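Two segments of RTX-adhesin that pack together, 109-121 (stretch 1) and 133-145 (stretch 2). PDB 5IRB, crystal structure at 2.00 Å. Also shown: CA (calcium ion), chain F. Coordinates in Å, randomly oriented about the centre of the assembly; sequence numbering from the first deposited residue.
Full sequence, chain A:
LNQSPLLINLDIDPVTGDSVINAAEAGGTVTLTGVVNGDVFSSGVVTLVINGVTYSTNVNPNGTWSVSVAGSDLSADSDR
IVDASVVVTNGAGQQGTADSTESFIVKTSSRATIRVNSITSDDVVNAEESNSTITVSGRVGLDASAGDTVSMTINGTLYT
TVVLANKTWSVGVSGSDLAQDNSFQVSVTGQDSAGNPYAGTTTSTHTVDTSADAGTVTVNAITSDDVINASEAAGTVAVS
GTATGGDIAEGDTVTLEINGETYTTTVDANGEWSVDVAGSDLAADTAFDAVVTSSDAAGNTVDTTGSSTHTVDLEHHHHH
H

Stretch 1 (109-121) SSRATIRVNSITS
Stretch 2 (133-145) TITVSGRVGLDAS

Residues 112-116 and 133-142 form two strands of one chain that run antiparallel, with 159° between their N-to-C directions and a closest axial approach of 4.4 Å. Most of their residues have extended phi/psi values, such as -124/154 at Arg-115 and -117/158 at Val-140. Thr-113 pairs with Gly-141 and Arg-115 with Arg-139 as hydrogen-bonded pairs. Ala-112 with Leu-142, Ile-114 with Val-140 and Val-116 with Gly-138 are the non-hydrogen-bonded pairs; the last two have CA-CA distances of 4.2 Å.

Thr-113 N donates to Gly-141 O at 3.2 Å, and Gly-141 N to Thr-113 O at 2.9 Å. Arg-115 N donates to Arg-139 O at 3.0 Å, and Arg-139 N to Arg-115 O at 3.2 Å. Asn-117 N extends the ladder to Ser-137 O at 2.8 Å.

A type II' turn runs from Gly-141 to Ala-144. Leu-142 has phi/psi 51/-123 and Asp-143 -85/-2. Ala-144 N closes the turn on Gly-141 O at 3.2 Å. The turn also grips stretch 1: Asp-143 N donates to Arg-111 O at 2.8 Å, and Arg-111 N to Asp-143 OD2 at 3.2 Å. Asp-143 is in the m rotamer.

Gly-138 has phi/psi 180/-165. An ideal CB on Gly-138 would lie 1.9 Å from Arg-115 O, a clash. Its CA instead makes a CA-H...O contact with that Arg-115 O at 3.1 Å. At Gly-141, an ideal CB would clash with Thr-113 OG1 at 2.5 Å.

Ile-114 (chi1 t, chi2 t), Val-116 (t) and Val-140 (m) share one face of the sheet. Ile-114 CG1 lies 4.1 Å from Val-140 CG1, and Val-116 CG1 lies 3.9 Å from Val-136 CG1. Beyond the strand, Ile-119 (m, m) places CD1 4.2 Å from Val-136 CG2, and Thr-120 CG2 meets Ile-134 CG2 at 3.7 Å.

Thr-113 (p), Arg-115 (p) and Arg-139 (t) lie on the other face. Arg-139 CB sits over one face of the Arg-115 guanidinium. Leu-142 CD1 covers one face of the Arg-111 guanidinium, 3.8 Å from Arg-111 CZ, and lies 3.6 Å from Thr-113 CG2.

Asn-117 (m) points toward stretch 2, and its ND2 donates to Ser-137 OG at 2.7 Å. Where the backbones separate, water 3 bridges them: it accepts from Thr-120 N at 2.9 Å and donates to Thr-135 O at 2.6 Å. Thr-120 OG1 binds the calcium ion CA at 2.4 Å.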

ATOM      1  N   SER A 109     -15.869  14.018  -7.797  1.00 45.36           N
ATOM      2  CA  SER A 109     -14.905  12.991  -7.418  1.00 47.31           C
ATOM      3  C   SER A 109     -14.053  13.397  -6.223  1.00 48.09           C
ATOM      4  O   SER A 109     -14.120  14.529  -5.746  1.00 47.01           O
ATOM      5  CB  SER A 109     -13.997  12.634  -8.599  1.00 48.14           C
ATOM      6  OG  SER A 109     -13.271  13.766  -9.033  1.00 47.55           O
ATOM      7  N   SER A 110     -13.259  12.443  -5.740  1.00 33.97           N
ATOM      8  CA  SER A 110     -12.372  12.659  -4.607  1.00 32.70           C
ATOM      9  C   SER A 110     -11.099  11.877  -4.890  1.00 31.69           C
ATOM     10  O   SER A 110     -11.075  11.030  -5.780  1.00 32.83           O
ATOM     11  CB  SER A 110     -13.004  12.231  -3.283  1.00 33.62           C
ATOM     12  OG  SER A 110     -13.919  13.218  -2.824  1.00 35.48           O
ATOM     13  N   ARG A 111     -10.033  12.189  -4.169  1.00 30.93           N
ATOM     14  CA  ARG A 111      -8.752  11.536  -4.438  1.00 30.32           C
ATOM     15  C   ARG A 111      -8.316  10.764  -3.219  1.00 29.16           C
ATOM     16  O   ARG A 111      -8.391  11.257  -2.089  1.00 29.21           O
ATOM     17  CB  ARG A 111      -7.676  12.547  -4.812  1.00 31.76           C
ATOM     18  CG  ARG A 111      -7.984  13.336  -6.079  1.00 34.04           C
ATOM     19  CD  ARG A 111      -7.164  14.629  -6.122  1.00 36.72           C
ATOM     20  NE  ARG A 111      -5.779  14.269  -6.396  1.00 38.18           N
ATOM     21  CZ  ARG A 111      -4.705  14.888  -5.910  1.00 39.94           C
ATOM     22  NH1 ARG A 111      -4.826  15.958  -5.120  1.00 41.15           N
ATOM     23  NH2 ARG A 111      -3.499  14.437  -6.242  1.00 41.18           N
ATOM     24  N   ALA A 112      -7.848   9.548  -3.463  1.00 28.78           N
ATOM     25  CA  ALA A 112      -7.376   8.672  -2.399  1.00 27.98           C
ATOM     26  C   ALA A 112      -5.982   8.175  -2.756  1.00 27.18           C
ATOM     27  O   ALA A 112      -5.723   7.798  -3.902  1.00 27.87           O
ATOM     28  CB  ALA A 112      -8.308   7.506  -2.213  1.00 28.66           C
ATOM     29  N   THR A 113      -5.086   8.184  -1.777  1.00 26.65           N
ATOM     30  CA  THR A 113      -3.751   7.655  -2.006  1.00 26.60           C
ATOM     31  C   THR A 113      -3.508   6.462  -1.075  1.00 26.21           C
ATOM     32  O   THR A 113      -4.184   6.305  -0.062  1.00 26.12           O
ATOM     33  CB  THR A 113      -2.655   8.705  -1.778  1.00 27.77           C
ATOM     34  OG1 THR A 113      -2.691   9.167  -0.422  1.00 28.45           O
ATOM     35  CG2 THR A 113      -2.804   9.896  -2.754  1.00 29.35           C
ATOM     36  N   ILE A 114      -2.474   5.675  -1.388  1.00 26.63           N
ATOM     37  CA  ILE A 114      -2.068   4.553  -0.525  1.00 26.97           C
ATOM     38  C   ILE A 114      -0.566   4.343  -0.718  1.00 28.05           C
ATOM     39  O   ILE A 114      -0.045   4.500  -1.820  1.00 28.33           O
ATOM     40  CB  ILE A 114      -2.877   3.265  -0.830  1.00 26.53           C
ATOM     41  CG1 ILE A 114      -2.490   2.118   0.116  1.00 27.74           C
ATOM     42  CG2 ILE A 114      -2.745   2.882  -2.292  1.00 26.77           C
ATOM     43  CD1 ILE A 114      -3.494   0.971   0.136  1.00 29.00           C
ATOM     44  N   ARG A 115       0.137   4.099   0.383  1.00 29.89           N
ATOM     45  CA  ARG A 115       1.521   3.635   0.288  1.00 31.73           C
ATOM     46  C   ARG A 115       1.676   2.313   1.064  1.00 31.07           C
ATOM     47  O   ARG A 115       0.927   2.027   2.012  1.00 29.93           O
ATOM     48  CB  ARG A 115       2.498   4.698   0.814  1.00 35.86           C
ATOM     49  CG  ARG A 115       2.377   4.959   2.308  1.00 39.18           C
ATOM     50  CD  ARG A 115       3.187   6.162   2.773  1.00 46.09           C
ATOM     51  NE  ARG A 115       3.512   6.082   4.201  1.00 52.49           N
ATOM     52  CZ  ARG A 115       3.139   6.970   5.129  1.00 60.22           C
ATOM     53  NH1 ARG A 115       3.502   6.788   6.396  1.00 65.53           N
ATOM     54  NH2 ARG A 115       2.418   8.039   4.800  1.00 62.37           N
ATOM     55  N   VAL A 116       2.661   1.523   0.647  1.00 31.91           N
ATOM     56  CA  VAL A 116       3.007   0.258   1.284  1.00 32.57           C
ATOM     57  C   VAL A 116       4.459   0.303   1.764  1.00 35.08           C
ATOM     58  O   VAL A 116       5.362   0.660   1.004  1.00 35.43           O
ATOM     59  CB  VAL A 116       2.811  -0.929   0.332  1.00 32.61           C
ATOM     60  CG1 VAL A 116       3.167  -2.250   1.029  1.00 33.35           C
ATOM     61  CG2 VAL A 116       1.376  -0.967  -0.164  1.00 31.49           C
ATOM     62  N   ASN A 117       4.640  -0.003   3.048  1.00 27.97           N
ATOM     63  CA  ASN A 117       5.944  -0.055   3.686  1.00 30.12           C
ATOM     64  C   ASN A 117       6.806  -1.201   3.134  1.00 29.65           C
ATOM     65  O   ASN A 117       6.327  -2.052   2.384  1.00 28.27           O
ATOM     66  CB  ASN A 117       5.779  -0.226   5.206  1.00 30.47           C
ATOM     67  CG  ASN A 117       5.008   0.919   5.852  1.00 31.49           C
ATOM     68  OD1 ASN A 117       5.250   2.091   5.567  1.00 32.47           O
ATOM     69  ND2 ASN A 117       4.078   0.578   6.734  1.00 30.93           N
ATOM     70  N   SER A 118       8.057  -1.261   3.558  1.00 31.51           N
ATOM     71  CA  SER A 118       8.905  -2.368   3.120  1.00 31.93           C
ATOM     72  C   SER A 118       8.370  -3.730   3.605  1.00 30.88           C
ATOM     73  O   SER A 118       7.711  -3.835   4.654  1.00 28.96           O
ATOM     74  CB  SER A 118      10.350  -2.115   3.585  1.00 34.00           C
ATOM     75  OG  SER A 118      10.451  -2.267   4.991  1.00 35.81           O
ATOM     76  N   ILE A 119       8.567  -4.745   2.755  1.00 31.76           N
ATOM     77  CA  ILE A 119       8.271  -6.159   3.045  1.00 30.58           C
ATOM     78  C   ILE A 119       9.358  -6.761   3.948  1.00 31.57           C
ATOM     79  O   ILE A 119      10.419  -7.125   3.472  1.00 32.01           O
ATOM     80  CB  ILE A 119       8.129  -6.978   1.739  1.00 30.47           C
ATOM     81  CG1 ILE A 119       7.108  -6.325   0.790  1.00 30.35           C
ATOM     82  CG2 ILE A 119       7.727  -8.429   2.035  1.00 31.05           C
ATOM     83  CD1 ILE A 119       5.706  -6.042   1.396  1.00 29.54           C
ATOM     84  N   THR A 120       9.106  -6.772   5.254  1.00 31.54           N
ATOM     85  CA  THR A 120      10.088  -7.026   6.298  1.00 33.15           C
ATOM     86  C   THR A 120      11.095  -5.881   6.314  1.00 34.72           C
ATOM     87  O   THR A 120      11.045  -4.982   5.477  1.00 36.54           O
ATOM     88  CB  THR A 120      10.861  -8.391   6.165  1.00 33.23           C
ATOM     89  OG1 THR A 120      11.907  -8.229   5.205  1.00 32.19           O
ATOM     90  CG2 THR A 120       9.941  -9.533   5.744  1.00 32.18           C
ATOM     91  N   SER A 121      12.004  -5.924   7.282  1.00 36.29           N
ATOM     92  CA  SER A 121      12.904  -4.822   7.575  1.00 39.43           C
ATOM     93  C   SER A 121      13.751  -4.307   6.412  1.00 38.44           C
ATOM     94  O   SER A 121      13.988  -3.113   6.309  1.00 39.52           O
ATOM     95  CB  SER A 121      13.883  -5.268   8.675  1.00 43.77           C
ATOM     96  OG  SER A 121      13.778  -4.415   9.796  1.00 48.48           O
ATOM     97  N   THR A 133       4.617 -15.918   8.889  1.00 40.73           N
ATOM     98  CA  THR A 133       3.675 -14.849   8.592  1.00 37.52           C
ATOM     99  C   THR A 133       4.440 -13.536   8.518  1.00 35.23           C
ATOM    100  O   THR A 133       5.166 -13.193   9.444  1.00 36.08           O
ATOM    101  CB  THR A 133       2.576 -14.783   9.645  1.00 38.30           C
ATOM    102  OG1 THR A 133       1.797 -15.977   9.573  1.00 39.49           O
ATOM    103  CG2 THR A 133       1.658 -13.544   9.397  1.00 36.90           C
ATOM    104  N   ILE A 134       4.262 -12.787   7.435  1.00 32.60           N
ATOM    105  CA  ILE A 134       4.895 -11.483   7.296  1.00 31.89           C
ATOM    106  C   ILE A 134       3.828 -10.365   7.256  1.00 31.56           C
ATOM    107  O   ILE A 134       2.855 -10.465   6.516  1.00 31.54           O
ATOM    108  CB  ILE A 134       5.741 -11.413   6.022  1.00 30.64           C
ATOM    109  CG1 ILE A 134       6.919 -12.392   6.088  1.00 31.72           C
ATOM    110  CG2 ILE A 134       6.265 -10.022   5.790  1.00 29.37           C
ATOM    111  CD1 ILE A 134       7.544 -12.613   4.728  1.00 32.15           C
ATOM    112  N   THR A 135       4.019  -9.333   8.075  1.00 31.78           N
ATOM    113  CA  THR A 135       3.130  -8.173   8.100  1.00 30.90           C
ATOM    114  C   THR A 135       3.301  -7.276   6.878  1.00 30.82           C
ATOM    115  O   THR A 135       4.408  -6.788   6.595  1.00 30.26           O
ATOM    116  CB  THR A 135       3.377  -7.282   9.326  1.00 31.24           C
ATOM    117  OG1 THR A 135       3.174  -8.024  10.526  1.00 32.14           O
ATOM    118  CG2 THR A 135       2.402  -6.065   9.299  1.00 30.99           C
ATOM    119  N   VAL A 136       2.211  -7.044   6.155  1.00 29.46           N
ATOM    120  CA  VAL A 136       2.234  -6.037   5.107  1.00 28.18           C
ATOM    121  C   VAL A 136       1.450  -4.850   5.623  1.00 27.77           C
ATOM    122  O   VAL A 136       0.299  -4.993   6.036  1.00 26.50           O
ATOM    123  CB  VAL A 136       1.628  -6.555   3.791  1.00 28.71           C
ATOM    124  CG1 VAL A 136       1.656  -5.455   2.728  1.00 28.28           C
ATOM    125  CG2 VAL A 136       2.415  -7.775   3.304  1.00 29.90           C
ATOM    126  N   SER A 137       2.072  -3.675   5.618  1.00 27.13           N
ATOM    127  CA  SER A 137       1.447  -2.504   6.223  1.00 27.42           C
ATOM    128  C   SER A 137       1.698  -1.259   5.381  1.00 27.72           C
ATOM    129  O   SER A 137       2.511  -1.260   4.453  1.00 28.64           O
ATOM    130  CB  SER A 137       1.951  -2.306   7.664  1.00 28.35           C
ATOM    131  OG  SER A 137       3.321  -1.883   7.688  1.00 28.58           O
ATOM    132  N   GLY A 138       0.994  -0.191   5.719  1.00 28.92           N
ATOM    133  CA  GLY A 138       1.088   1.035   4.956  1.00 29.93           C
ATOM    134  C   GLY A 138       0.183   2.072   5.565  1.00 30.47           C
ATOM    135  O   GLY A 138      -0.249   1.927   6.707  1.00 30.12           O
ATOM    136  N   ARG A 139      -0.084   3.134   4.808  1.00 31.34           N
ATOM    137  CA  ARG A 139      -0.999   4.167   5.262  1.00 33.01           C
ATOM    138  C   ARG A 139      -1.831   4.588   4.056  1.00 31.89           C
ATOM    139  O   ARG A 139      -1.461   4.297   2.931  1.00 30.95           O
ATOM    140  CB  ARG A 139      -0.220   5.337   5.873  1.00 37.88           C
ATOM    141  CG  ARG A 139      -1.058   6.271   6.760  1.00 42.84           C
ATOM    142  CD  ARG A 139      -0.314   7.577   6.997  1.00 47.29           C
ATOM    143  NE  ARG A 139      -1.072   8.554   7.783  1.00 49.88           N
ATOM    144  CZ  ARG A 139      -2.069   9.311   7.308  1.00 49.86           C
ATOM    145  NH1 ARG A 139      -2.460   9.178   6.043  1.00 46.92           N
ATOM    146  NH2 ARG A 139      -2.694  10.198   8.101  1.00 51.91           N
ATOM    147  N   VAL A 140      -2.953   5.262   4.278  1.00 29.08           N
ATOM    148  CA  VAL A 140      -3.710   5.841   3.162  1.00 28.46           C
ATOM    149  C   VAL A 140      -3.722   7.361   3.331  1.00 28.88           C
ATOM    150  O   VAL A 140      -3.433   7.874   4.419  1.00 29.06           O
ATOM    151  CB  VAL A 140      -5.144   5.275   3.065  1.00 28.24           C
ATOM    152  CG1 VAL A 140      -5.114   3.775   2.772  1.00 27.96           C
ATOM    153  CG2 VAL A 140      -5.908   5.528   4.337  1.00 28.32           C
ATOM    154  N   GLY A 141      -3.955   8.103   2.252  1.00 28.07           N
ATOM    155  CA  GLY A 141      -3.931   9.551   2.372  1.00 28.25           C
ATOM    156  C   GLY A 141      -5.024  10.263   1.597  1.00 27.90           C
ATOM    157  O   GLY A 141      -5.883   9.625   0.988  1.00 27.58           O
ATOM    158  N   LEU A 142      -4.913  11.589   1.558  1.00 28.59           N
ATOM    159  CA  LEU A 142      -5.897  12.485   0.960  1.00 28.69           C
ATOM    160  C   LEU A 142      -7.298  12.168   1.491  1.00 27.93           C
ATOM    161  O   LEU A 142      -7.506  12.225   2.702  1.00 27.02           O
ATOM    162  CB  LEU A 142      -5.845  12.402  -0.566  1.00 29.36           C
ATOM    163  CG  LEU A 142      -4.496  12.883  -1.136  1.00 30.57           C
ATOM    164  CD1 LEU A 142      -4.559  13.043  -2.646  1.00 31.46           C
ATOM    165  CD2 LEU A 142      -3.977  14.182  -0.470  1.00 31.56           C
ATOM    166  N   ASP A 143      -8.246  11.869   0.602  1.00 28.48           N
ATOM    167  CA  ASP A 143      -9.640  11.646   1.000  1.00 29.57           C
ATOM    168  C   ASP A 143      -9.980  10.230   1.455  1.00 29.16           C
ATOM    169  O   ASP A 143     -11.113   9.974   1.827  1.00 28.62           O
ATOM    170  CB  ASP A 143     -10.590  12.060  -0.133  1.00 31.22           C
ATOM    171  CG  ASP A 143     -10.576  13.566  -0.399  1.00 32.75           C
ATOM    172  OD1 ASP A 143     -10.441  14.360   0.573  1.00 32.69           O
ATOM    173  OD2 ASP A 143     -10.607  13.947  -1.598  1.00 34.81           O
ATOM    174  N   ALA A 144      -9.011   9.311   1.413  1.00 28.93           N
ATOM    175  CA  ALA A 144      -9.183   7.973   1.984  1.00 28.72           C
ATOM    176  C   ALA A 144      -9.457   8.072   3.489  1.00 29.07           C
ATOM    177  O   ALA A 144      -9.030   9.024   4.132  1.00 29.13           O
ATOM    178  CB  ALA A 144      -7.928   7.108   1.712  1.00 28.67           C
ATOM    179  N   SER A 145     -10.201   7.124   4.052  1.00 29.99           N
ATOM    180  CA  SER A 145     -10.693   7.294   5.416  1.00 30.66           C
ATOM    181  C   SER A 145     -10.585   6.027   6.224  1.00 30.26           C
ATOM    182  O   SER A 145     -10.668   4.945   5.671  1.00 29.70           O
ATOM    183  CB  SER A 145     -12.164   7.724   5.401  1.00 32.98           C
ATOM    184  OG  SER A 145     -12.389   8.676   4.378  1.00 34.77           O
TER
HETATM  185 CA    CA F 604      13.922  -9.579   5.228  1.00 30.14          CA
HETATM  186  O   HOH W   1       1.570   1.386   8.621  1.00 37.32           O
HETATM  187  O   HOH W   2       4.756  -3.740   4.347  1.00 26.49           O
HETATM  188  O   HOH W   3       6.958  -6.606   7.206  1.00 30.40           O
HETATM  189  O   HOH W   4      14.271  -8.829   7.023  1.00 24.17           O
HETATM  190  O   HOH W   5      16.291 -10.421   4.923  1.00 24.45           O